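Local atomic coordinates of probable enoyl-CoA hydratase/isomerase (Pseudomonas aeruginosa, PDB entry 7BOR), a protein that binds coenzyme A and, as a member of the crotonase family, probably acts on enoyl-CoA thioesters, perhaps as a delta(3)-delta(2)-enoyl-CoA isomerase. Residues K23-T28 against C59-D65. Residues are numbered along the deposited sequence; the frame is centred on the assembly and turned at random.
With COA (coenzyme A), chain C.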
loop_
_atom_site.group_PDB
_atom_site.type_symbol
_atom_site.label_atom_id
_atom_site.label_comp_id
_atom_site.label_asym_id
_atom_site.label_seq_id
_atom_site.Cartn_x
_atom_site.Cartn_y
_atom_site.Cartn_z
ATOM N N LYS A 23 -0.057 -15.613 -8.215
ATOM C CA LYS A 23 1.162 -15.112 -7.600
ATOM C C LYS A 23 0.867 -14.306 -6.336
ATOM O O LYS A 23 1.660 -13.460 -5.936
ATOM C CB LYS A 23 1.958 -14.273 -8.599
ATOM C CG LYS A 23 2.549 -15.081 -9.777
ATOM C CD LYS A 23 3.258 -16.343 -9.272
ATOM C CE LYS A 23 3.915 -17.175 -10.391
ATOM N NZ LYS A 23 5.200 -16.594 -10.846
ATOM N N LYS A 24 -0.258 -14.573 -5.691
ATOM C CA LYS A 24 -0.641 -13.850 -4.484
ATOM C C LYS A 24 -0.659 -12.343 -4.692
ATOM O O LYS A 24 -0.303 -11.578 -3.786
ATOM C CB LYS A 24 0.270 -14.235 -3.317
ATOM C CG LYS A 24 0.269 -15.721 -3.007
ATOM C CD LYS A 24 -1.159 -16.281 -2.983
ATOM C CE LYS A 24 -1.518 -16.989 -1.690
ATOM N NZ LYS A 24 -2.995 -16.860 -1.382
ATOM N N ASN A 25 -1.055 -11.938 -5.907
ATOM C CA ASN A 25 -1.121 -10.546 -6.338
ATOM C C ASN A 25 0.217 -9.809 -6.213
ATOM O O ASN A 25 0.245 -8.583 -5.990
ATOM C CB ASN A 25 -2.230 -9.783 -5.583
ATOM C CG ASN A 25 -3.647 -10.225 -6.009
ATOM O OD1 ASN A 25 -3.847 -10.731 -7.108
ATOM N ND2 ASN A 25 -4.627 -10.026 -5.130
ATOM N N ALA A 26 1.320 -10.530 -6.392
ATOM C CA ALA A 26 2.650 -9.916 -6.356
ATOM C C ALA A 26 2.755 -8.851 -7.430
ATOM O O ALA A 26 2.322 -9.060 -8.565
ATOM C CB ALA A 26 3.729 -10.976 -6.533
ATOM N N LEU A 27 3.283 -7.691 -7.064
ATOM C CA LEU A 27 3.180 -6.513 -7.914
ATOM C C LEU A 27 4.366 -6.395 -8.872
ATOM O O LEU A 27 5.502 -6.149 -8.439
ATOM C CB LEU A 27 3.095 -5.254 -7.059
ATOM C CG LEU A 27 1.918 -5.186 -6.079
ATOM C CD1 LEU A 27 2.164 -4.079 -5.128
ATOM C CD2 LEU A 27 0.707 -4.926 -6.892
ATOM N N THR A 28 4.067 -6.455 -10.167
ATOM C CA THR A 28 5.026 -6.297 -11.260
ATOM C C THR A 28 5.154 -4.843 -11.726
ATOM O O THR A 28 4.357 -3.970 -11.375
ATOM C CB THR A 28 4.607 -7.156 -12.447
ATOM O OG1 THR A 28 3.426 -6.577 -13.013
ATOM C CG2 THR A 28 4.368 -8.606 -11.994
ATOM N N CYS A 59 -7.206 -12.228 -1.003
ATOM C CA CYS A 59 -5.785 -11.874 -1.030
ATOM C C CYS A 59 -5.661 -10.401 -1.351
ATOM O O CYS A 59 -6.356 -9.898 -2.231
ATOM C CB CYS A 59 -4.994 -12.726 -2.059
ATOM S SG CYS A 59 -3.152 -12.401 -2.117
ATOM N N PHE A 60 -4.799 -9.697 -0.618
ATOM C CA PHE A 60 -4.554 -8.303 -0.976
ATOM C C PHE A 60 -3.311 -8.228 -1.903
ATOM O O PHE A 60 -3.469 -8.196 -3.130
ATOM C CB PHE A 60 -4.424 -7.441 0.285
ATOM C CG PHE A 60 -4.369 -5.954 0.008
ATOM C CD1 PHE A 60 -5.438 -5.287 -0.578
ATOM C CD2 PHE A 60 -3.240 -5.204 0.348
ATOM C CE1 PHE A 60 -5.358 -3.911 -0.827
ATOM C CE2 PHE A 60 -3.170 -3.830 0.103
ATOM C CZ PHE A 60 -4.221 -3.180 -0.482
ATOM N N THR A 61 -2.085 -8.284 -1.365
ATOM C CA THR A 61 -0.899 -8.460 -2.221
ATOM C C THR A 61 0.276 -8.960 -1.391
ATOM O O THR A 61 0.485 -8.500 -0.267
ATOM C CB THR A 61 -0.504 -7.148 -2.930
ATOM O OG1 THR A 61 0.692 -7.326 -3.721
ATOM C CG2 THR A 61 -0.221 -6.051 -1.915
ATOM N N SER A 62 1.051 -9.878 -1.950
ATOM C CA SER A 62 2.288 -10.308 -1.297
ATOM C C SER A 62 3.417 -9.303 -1.495
ATOM O O SER A 62 4.558 -9.568 -1.094
ATOM C CB SER A 62 2.710 -11.711 -1.782
ATOM O OG SER A 62 2.753 -11.843 -3.201
ATOM N N GLY A 63 3.115 -8.131 -2.050
ATOM C CA GLY A 63 4.113 -7.104 -2.182
ATOM C C GLY A 63 4.826 -7.232 -3.512
ATOM O O GLY A 63 4.385 -7.927 -4.454
ATOM N N ASN A 64 5.969 -6.556 -3.571
ATOM C CA ASN A 64 6.742 -6.466 -4.804
ATOM C C ASN A 64 7.030 -7.843 -5.374
ATOM O O ASN A 64 7.332 -8.787 -4.650
ATOM C CB ASN A 64 8.055 -5.722 -4.561
ATOM C CG ASN A 64 8.441 -4.857 -5.715
ATOM O OD1 ASN A 64 8.221 -3.647 -5.692
ATOM N ND2 ASN A 64 9.016 -5.462 -6.746
ATOM N N ASP A 65 6.916 -7.957 -6.691
ATOM C CA ASP A 65 7.399 -9.164 -7.347
ATOM C C ASP A 65 8.894 -9.325 -7.088
ATOM O O ASP A 65 9.682 -8.438 -7.426
ATOM C CB ASP A 65 7.124 -9.069 -8.838
ATOM C CG ASP A 65 7.286 -10.393 -9.522
ATOM O OD1 ASP A 65 8.404 -10.937 -9.457
ATOM O OD2 ASP A 65 6.304 -10.905 -10.099
HETATM N N1A COA C . 7.139 -12.379 -5.694
HETATM C C2A COA C . 7.238 -13.351 -6.643
HETATM N N3A COA C . 6.490 -14.493 -6.574
HETATM C C4A COA C . 5.641 -14.603 -5.538
HETATM C C5A COA C . 5.523 -13.651 -4.590
HETATM C C6A COA C . 6.299 -12.513 -4.672
HETATM N N6A COA C . 6.295 -11.372 -3.745
HETATM N N7A COA C . 4.598 -14.046 -3.671
HETATM C C8A COA C . 4.128 -15.260 -4.034
HETATM N N9A COA C . 4.793 -15.553 -5.147
HETATM C C1B COA C . 4.468 -16.815 -5.841
HETATM C C2B COA C . 5.235 -18.114 -5.263
HETATM O O2B COA C . 6.647 -18.048 -5.711
HETATM C C3B COA C . 4.508 -19.053 -5.800
HETATM O O3B COA C . 4.829 -19.207 -7.245
HETATM P P3B COA C . 4.523 -20.576 -8.063
HETATM O O7A COA C . 3.181 -21.163 -7.675
HETATM O O8A COA C . 5.638 -21.534 -7.744
HETATM O O9A COA C . 4.479 -20.217 -9.519
HETATM C C4B COA C . 3.035 -18.572 -5.769
HETATM O O4B COA C . 3.172 -17.036 -5.828
HETATM C C5B COA C . 2.315 -18.947 -4.612
HETATM O O5B COA C . 2.952 -18.299 -3.557
HETATM P P1A COA C . 3.204 -19.124 -2.169
HETATM O O1A COA C . 4.281 -18.480 -1.320
HETATM O O2A COA C . 3.560 -20.578 -2.382
HETATM O O3A COA C . 1.737 -19.084 -1.418
HETATM P P2A COA C . 1.733 -19.096 0.232
HETATM O O4A COA C . 0.280 -19.241 0.672
HETATM O O5A COA C . 2.640 -20.227 0.615
HETATM O O6A COA C . 2.437 -17.720 0.845
HETATM C CBP COA C . 2.777 -15.375 1.205
HETATM C CCP COA C . 1.735 -16.468 0.769
HETATM C CDP COA C . 2.278 -13.964 0.730
HETATM C CEP COA C . 2.945 -15.372 2.745
HETATM C CAP COA C . 4.101 -15.838 0.516
HETATM O OAP COA C . 3.829 -15.985 -0.844
HETATM C C9P COA C . 5.235 -14.822 0.647
HETATM O O9P COA C . 5.836 -14.663 1.668
HETATM N N8P COA C . 5.554 -14.073 -0.587
HETATM C C7P COA C . 6.608 -13.056 -0.620
HETATM C C6P COA C . 6.309 -11.904 0.386
HETATM C C5P COA C . 7.487 -10.891 0.222
HETATM O O5P COA C . 8.565 -11.098 0.658
HETATM N N4P COA C . 7.208 -9.657 -0.490
HETATM C C3P COA C . 8.275 -8.712 -0.713
HETATM C C2P COA C . 8.524 -7.893 0.526
HETATM S S1P COA C . 9.851 -6.770 0.028
#
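With chi1 at 178°, T61 swings OG1 away from its own N and across to N25, whose CG, turned back beside the backbone N (chi1 -71°), places the amide ND2 at F60 O. Two bonds thus run in opposite directions between N25 and the F60-T61 link: T61 OG1 donates to N25 O at 2.6 Å, from above the carbonyl plane, and N25 ND2 donates to F60 O at 2.9 Å, the acceptor lying near the amide plane. R20 N holds the other end of that amide, at OD1. T61 OG1 also accepts from G63 N, closing an ST turn, and lies against L27 CG. K24 O is gripped twice, almost head-on by S62 N at 2.8 Å and from above its plane by S62 OG at 3.1 Å. Further along, a single beta bridge joins L27 and N64: L27 N donates to G63 O, and D65 N to L27 O at 2.9 Å. T28 CG2 rests on D65 OD2, which is salt-bridged to R20; T28 and D65 each N-cap the helix that follows. Coenzyme A lies over the joined loops: S62 O takes the N-H of N4P at 2.7 Å, N64 O takes that of the adenine N6A, and A26 CB packs on the adenine at C6A, 3.5 Å away. Backbone carbonyls thus hold the pantetheine amide and the adenine amino group, as in crotonase-fold enzymes; R248 NH2 and I66 N add further bonds. Because two of the bonds to CoA come from backbone carbonyls, the interloop bonds that fix the loop's shape probably also fix where the CoA sits.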